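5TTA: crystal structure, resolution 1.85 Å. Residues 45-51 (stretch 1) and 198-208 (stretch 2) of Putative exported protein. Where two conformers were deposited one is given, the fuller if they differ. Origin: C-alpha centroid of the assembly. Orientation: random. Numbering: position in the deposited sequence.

Stretch 1 (45-51) NSKIQYD
Stretch 2 198-208: TGEHGVKYIIS

Two strands can lie side by side in roughly opposite directions without a direct ladder of backbone hydrogen bonds, and the contact between residues 45-51 and 198-208 of this putative exported protein is a compact example. Strand 45-50 and strand 205-208 run at 149° between their N-to-C directions, with their axes approaching to 6.0 Å. The register is set by Ser46 and Ile206, whose CA atoms are 5.9 Å apart. Farther along, Tyr50 and Gly199 are nearest at 8.8 Å between CA atoms, so the second stretch follows the first at a greater distance there. In all, 390 Å² is buried.

Strand alternation determines which residues take part. With extended backbone angles throughout (phi/psi -142/124 at Ser46, -78/129 at Ile48, -112/141 at Tyr50), the CA-to-CB bonds of Ser46, Ile48 and Tyr50 point toward the second stretch, while that of Lys47 points away. In the partner strand, Ile206 (-122/126) and Ser208 (-134/162) point toward the first stretch, and Tyr205 and Ile207 away.

Ile48 has the largest covered area, 77 Å². Its chi1 is m (-52°), and its chi2 of -101° lies between wells. This places CD1 among three partners. Ile48 CD1 sits 3.9 Å from Ile206 CD1 and 4.1 Å from Val203 CG1, both apolar contacts, and over one face of the His201 ring, 4.0 Å from the ring centroid and only 12° off the normal, a CH-pi arrangement. The ring is held at chi1 -149° and chi2 -57°, and His201 ND1 accepts a hydrogen bond from Val203 N at 3.3 Å. Val203 is t, and Ile206 is m at chi1 and t at chi2.

Ser46, with 74 Å² covered, supplies the polar counterpart. Its p rotamer (chi1 56°) brings Ser46 OG to 3.0 Å from Ile206 O and also 3.0 Å from Ser208 OG, whose own rotamer is m (-47°). Both distances are compatible with hydrogen bonds; toward the carbonyl Ile206 O, Ser46 OG could only donate, but each hydroxyl has another acceptor within reach, so neither bond is assigned with certainty. The same Ser46 OG packs 3.5 Å from CG2 of Ile206, so Ile206, with 67 Å² covered, meets Ser46 through both backbone and side chain. Between the main chains, Ser46 O and Ile206 O are 3.3 Å apart, but as two acceptors they form no bond. A water instead links the strands, donating to Ser46 O at 2.7 Å and accepting from Ile206 N at 3.0 Å.

Tyr50 closes the other end in rotamer m (-53°), chi2 87°. Tyr50 OH reaches 3.2 Å from His201 CB, which lies at the edge of the Tyr50 ring, near its plane, and 3.6 Å from Gly199 O. Gly199 adopts phi/psi 76/3, a positive phi that favours glycine, and the chain is extended again at Glu200 (-82/144) and His201 (-127/127). In this example a single water bridges Ser46 O and Ile206 N, while side chains make the direct contacts, among them Ser46 OG against the main-chain Ile206 O.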

ATOM      1  N   ASN A  45     -21.369 -10.552 -22.109  0.50 20.35           N
ATOM      2  CA  ASN A  45     -21.131 -11.982 -22.251  0.50 24.60           C
ATOM      3  C   ASN A  45     -20.202 -12.475 -21.151  0.50 21.96           C
ATOM      4  O   ASN A  45     -19.402 -11.697 -20.618  0.50 19.92           O
ATOM      5  CB  ASN A  45     -20.524 -12.285 -23.624  0.50 30.71           C
ATOM      6  CG  ASN A  45     -20.866 -13.667 -24.124  0.50 34.21           C
ATOM      7  OD1 ASN A  45     -21.623 -14.402 -23.491  0.50 34.06           O
ATOM      8  ND2 ASN A  45     -20.317 -14.025 -25.278  0.50 34.38           N
ATOM      9  N   SER A  46     -20.298 -13.758 -20.793  1.00 21.21           N
ATOM     10  CA  SER A  46     -19.298 -14.393 -19.943  1.00 22.21           C
ATOM     11  C   SER A  46     -19.133 -15.804 -20.475  1.00 25.71           C
ATOM     12  O   SER A  46     -20.125 -16.521 -20.631  1.00 24.03           O
ATOM     13  CB  SER A  46     -19.690 -14.387 -18.454  1.00 24.00           C
ATOM     14  OG  SER A  46     -20.945 -14.985 -18.254  1.00 22.42           O
ATOM     15  N   LYS A  47     -17.900 -16.170 -20.821  1.00 20.60           N
ATOM     16  CA  LYS A  47     -17.621 -17.315 -21.675  1.00 25.97           C
ATOM     17  C   LYS A  47     -16.242 -17.848 -21.311  1.00 20.52           C
ATOM     18  O   LYS A  47     -15.359 -17.083 -20.953  1.00 22.88           O
ATOM     19  CB  LYS A  47     -17.608 -16.927 -23.164  1.00 35.55           C
ATOM     20  CG  LYS A  47     -18.904 -17.096 -23.925  1.00 50.30           C
ATOM     21  CD  LYS A  47     -18.726 -16.732 -25.411  1.00 61.38           C
ATOM     22  CE  LYS A  47     -17.789 -17.692 -26.136  1.00 67.65           C
ATOM     23  NZ  LYS A  47     -18.326 -19.088 -26.202  1.00 70.81           N
ATOM     24  N   ILE A  48     -16.053 -19.140 -21.433  1.00 24.49           N
ATOM     25  CA  ILE A  48     -14.721 -19.733 -21.292  1.00 19.93           C
ATOM     26  C   ILE A  48     -13.986 -19.471 -22.583  1.00 22.35           C
ATOM     27  O   ILE A  48     -14.524 -19.738 -23.666  1.00 24.13           O
ATOM     28  CB  ILE A  48     -14.798 -21.249 -21.047  1.00 25.89           C
ATOM     29  CG1 ILE A  48     -15.740 -21.565 -19.902  1.00 30.43           C
ATOM     30  CG2 ILE A  48     -13.384 -21.839 -20.847  1.00 23.44           C
ATOM     31  CD1 ILE A  48     -15.055 -21.854 -18.616  1.00 37.67           C
ATOM     32  N   GLN A  49     -12.775 -18.927 -22.468  1.00 22.42           N
ATOM     33  CA  GLN A  49     -11.860 -18.782 -23.583  1.00 29.52           C
ATOM     34  C   GLN A  49     -10.501 -19.340 -23.174  1.00 29.93           C
ATOM     35  O   GLN A  49     -10.140 -19.337 -21.991  1.00 22.13           O
ATOM     36  CB  GLN A  49     -11.752 -17.313 -24.003  1.00 26.02           C
ATOM     37  CG  GLN A  49     -13.136 -16.718 -24.312  1.00 37.83           C
ATOM     38  CD  GLN A  49     -13.118 -15.309 -24.906  1.00 49.56           C
ATOM     39  OE1 GLN A  49     -12.056 -14.722 -25.145  1.00 51.01           O
ATOM     40  NE2 GLN A  49     -14.316 -14.756 -25.138  1.00 51.56           N
ATOM     41  N   TYR A  50      -9.757 -19.827 -24.163  1.00 20.57           N
ATOM     42  CA  TYR A  50      -8.427 -20.396 -23.945  1.00 21.82           C
ATOM     43  C   TYR A  50      -7.370 -19.503 -24.573  1.00 30.49           C
ATOM     44  O   TYR A  50      -7.572 -18.961 -25.667  1.00 29.37           O
ATOM     45  CB  TYR A  50      -8.344 -21.800 -24.539  1.00 24.88           C
ATOM     46  CG  TYR A  50      -9.460 -22.679 -24.038  1.00 29.79           C
ATOM     47  CD1 TYR A  50     -10.703 -22.703 -24.670  1.00 34.38           C
ATOM     48  CD2 TYR A  50      -9.286 -23.445 -22.892  1.00 27.62           C
ATOM     49  CE1 TYR A  50     -11.737 -23.498 -24.176  1.00 36.15           C
ATOM     50  CE2 TYR A  50     -10.298 -24.248 -22.404  1.00 31.76           C
ATOM     51  CZ  TYR A  50     -11.512 -24.274 -23.037  1.00 33.66           C
ATOM     52  OH  TYR A  50     -12.500 -25.088 -22.532  1.00 36.57           O
ATOM     53  N   ASP A  51      -6.235 -19.361 -23.893  1.00 26.60           N
ATOM     54  CA  ASP A  51      -5.223 -18.469 -24.427  1.00 28.56           C
ATOM     55  C   ASP A  51      -4.545 -19.103 -25.645  1.00 28.83           C
ATOM     56  O   ASP A  51      -4.770 -20.273 -25.993  1.00 28.36           O
ATOM     57  CB  ASP A  51      -4.221 -18.078 -23.339  1.00 35.05           C
ATOM     58  CG  ASP A  51      -3.317 -19.234 -22.883  1.00 34.24           C
ATOM     59  OD1 ASP A  51      -2.901 -20.089 -23.703  1.00 35.12           O
ATOM     60  OD2 ASP A  51      -2.973 -19.255 -21.680  1.00 34.65           O
ATOM     61  N   THR A 198      -6.945 -32.781 -23.417  1.00 33.70           N
ATOM     62  CA  THR A 198      -7.971 -32.830 -24.452  1.00 36.38           C
ATOM     63  C   THR A 198      -8.579 -31.478 -24.790  1.00 28.14           C
ATOM     64  O   THR A 198      -9.307 -31.381 -25.782  1.00 33.92           O
ATOM     65  CB  THR A 198      -9.102 -33.759 -24.025  1.00 35.93           C
ATOM     66  OG1 THR A 198      -9.655 -33.265 -22.795  1.00 30.67           O
ATOM     67  CG2 THR A 198      -8.587 -35.184 -23.851  1.00 40.65           C
ATOM     68  N   GLY A 199      -8.313 -30.443 -23.998  1.00 30.41           N
ATOM     69  CA  GLY A 199      -8.941 -29.162 -24.179  1.00 39.25           C
ATOM     70  C   GLY A 199     -10.378 -29.084 -23.702  1.00 38.43           C
ATOM     71  O   GLY A 199     -11.003 -28.028 -23.865  1.00 41.54           O
ATOM     72  N   GLU A 200     -10.917 -30.154 -23.121  1.00 35.83           N
ATOM     73  CA  GLU A 200     -12.321 -30.179 -22.722  1.00 40.38           C
ATOM     74  C   GLU A 200     -12.525 -29.485 -21.383  1.00 35.58           C
ATOM     75  O   GLU A 200     -11.699 -29.602 -20.474  1.00 30.88           O
ATOM     76  CB  GLU A 200     -12.837 -31.613 -22.617  1.00 47.83           C
ATOM     77  CG  GLU A 200     -12.615 -32.474 -23.835  1.00 62.29           C
ATOM     78  CD  GLU A 200     -12.914 -33.939 -23.551  1.00 74.97           C
ATOM     79  OE1 GLU A 200     -13.937 -34.452 -24.059  1.00 77.44           O
ATOM     80  OE2 GLU A 200     -12.134 -34.571 -22.798  1.00 75.45           O
ATOM     81  N   HIS A 201     -13.656 -28.789 -21.256  1.00 28.10           N
ATOM     82  CA  HIS A 201     -14.042 -28.124 -20.020  1.00 23.29           C
ATOM     83  C   HIS A 201     -15.453 -28.570 -19.652  1.00 24.60           C
ATOM     84  O   HIS A 201     -16.362 -28.471 -20.480  1.00 29.91           O
ATOM     85  CB  HIS A 201     -13.984 -26.606 -20.162  1.00 24.92           C
ATOM     86  CG  HIS A 201     -13.651 -25.901 -18.887  1.00 25.36           C
ATOM     87  ND1 HIS A 201     -14.403 -26.044 -17.742  1.00 27.95           N
ATOM     88  CD2 HIS A 201     -12.628 -25.077 -18.566  1.00 23.51           C
ATOM     89  CE1 HIS A 201     -13.859 -25.334 -16.769  1.00 27.48           C
ATOM     90  NE2 HIS A 201     -12.790 -24.727 -17.247  1.00 21.91           N
ATOM     91  N   GLY A 202     -15.636 -29.049 -18.415  1.00 23.75           N
ATOM     92  CA  GLY A 202     -16.961 -29.482 -17.998  1.00 23.27           C
ATOM     93  C   GLY A 202     -17.962 -28.344 -17.959  1.00 20.53           C
ATOM     94  O   GLY A 202     -19.177 -28.570 -18.044  1.00 28.40           O
ATOM     95  N   VAL A 203     -17.478 -27.123 -17.793  1.00 21.26           N
ATOM     96  CA  VAL A 203     -18.337 -25.941 -17.765  1.00 23.92           C
ATOM     97  C   VAL A 203     -18.667 -25.556 -19.199  1.00 27.31           C
ATOM     98  O   VAL A 203     -17.767 -25.272 -19.993  1.00 26.74           O
ATOM     99  CB  VAL A 203     -17.665 -24.774 -17.033  1.00 22.11           C
ATOM    100  CG1 VAL A 203     -18.505 -23.508 -17.194  1.00 21.16           C
ATOM    101  CG2 VAL A 203     -17.442 -25.095 -15.571  1.00 26.20           C
ATOM    102  N   LYS A 204     -19.961 -25.541 -19.531  1.00 19.43           N
ATOM    103  CA  LYS A 204     -20.419 -25.158 -20.858  1.00 26.08           C
ATOM    104  C   LYS A 204     -20.976 -23.746 -20.888  1.00 32.13           C
ATOM    105  O   LYS A 204     -20.833 -23.049 -21.899  1.00 24.05           O
ATOM    106  CB  LYS A 204     -21.490 -26.154 -21.344  1.00 25.06           C
ATOM    107  CG  LYS A 204     -22.026 -25.912 -22.745  1.00 34.73           C
ATOM    108  CD  LYS A 204     -20.948 -26.052 -23.808  1.00 47.70           C
ATOM    109  CE  LYS A 204     -21.552 -26.461 -25.148  1.00 50.10           C
ATOM    110  NZ  LYS A 204     -22.297 -25.350 -25.774  1.00 51.10           N
ATOM    111  N   TYR A 205     -21.568 -23.295 -19.788  1.00 20.86           N
ATOM    112  CA  TYR A 205     -22.195 -21.994 -19.736  1.00 16.00           C
ATOM    113  C   TYR A 205     -21.875 -21.330 -18.416  1.00 18.96           C
ATOM    114  O   TYR A 205     -21.903 -21.967 -17.357  1.00 19.68           O
ATOM    115  CB  TYR A 205     -23.738 -22.096 -19.870  1.00 16.81           C
ATOM    116  CG  TYR A 205     -24.248 -22.890 -21.051  1.00 21.27           C
ATOM    117  CD1 TYR A 205     -24.439 -22.275 -22.300  1.00 20.21           C
ATOM    118  CD2 TYR A 205     -24.621 -24.225 -20.908  1.00 20.25           C
ATOM    119  CE1 TYR A 205     -24.935 -22.981 -23.374  1.00 24.01           C
ATOM    120  CE2 TYR A 205     -25.132 -24.939 -21.973  1.00 28.31           C
ATOM    121  CZ  TYR A 205     -25.283 -24.315 -23.208  1.00 30.35           C
ATOM    122  OH  TYR A 205     -25.772 -25.033 -24.267  1.00 34.26           O
ATOM    123  N   ILE A 206     -21.605 -20.044 -18.491  1.00 16.83           N
ATOM    124  CA  ILE A 206     -21.449 -19.196 -17.322  1.00 18.73           C
ATOM    125  C   ILE A 206     -22.468 -18.083 -17.466  1.00 24.32           C
ATOM    126  O   ILE A 206     -22.544 -17.451 -18.525  1.00 19.84           O
ATOM    127  CB  ILE A 206     -20.015 -18.652 -17.226  1.00 17.57           C
ATOM    128  CG1 ILE A 206     -19.055 -19.829 -16.996  1.00 22.09           C
ATOM    129  CG2 ILE A 206     -19.907 -17.591 -16.141  1.00 15.97           C
ATOM    130  CD1 ILE A 206     -17.655 -19.424 -17.049  1.00 25.09           C
ATOM    131  N   ILE A 207     -23.303 -17.888 -16.452  1.00 19.80           N
ATOM    132  CA  ILE A 207     -24.218 -16.754 -16.466  1.00 17.02           C
ATOM    133  C   ILE A 207     -23.851 -15.884 -15.285  1.00 16.61           C
ATOM    134  O   ILE A 207     -23.435 -16.398 -14.244  1.00 20.97           O
ATOM    135  CB  ILE A 207     -25.702 -17.200 -16.427  1.00 20.93           C
ATOM    136  CG1 ILE A 207     -25.986 -18.000 -15.160  1.00 19.16           C
ATOM    137  CG2 ILE A 207     -26.021 -18.083 -17.659  1.00 23.15           C
ATOM    138  CD1 ILE A 207     -27.519 -18.303 -14.963  1.00 31.90           C
ATOM    139  N   SER A 208     -23.966 -14.562 -15.460  1.00 17.82           N
ATOM    140  CA  SER A 208     -23.470 -13.606 -14.486  1.00 16.39           C
ATOM    141  C   SER A 208     -24.491 -12.514 -14.192  1.00 20.09           C
ATOM    142  O   SER A 208     -25.468 -12.306 -14.934  1.00 24.74           O
ATOM    143  CB  SER A 208     -22.158 -12.974 -14.951  1.00 21.27           C
ATOM    144  OG  SER A 208     -21.270 -13.994 -15.416  1.00 30.24           O
TER
HETATM  145  O   HOH W   1     -20.924 -18.996 -21.248  1.00 31.49           O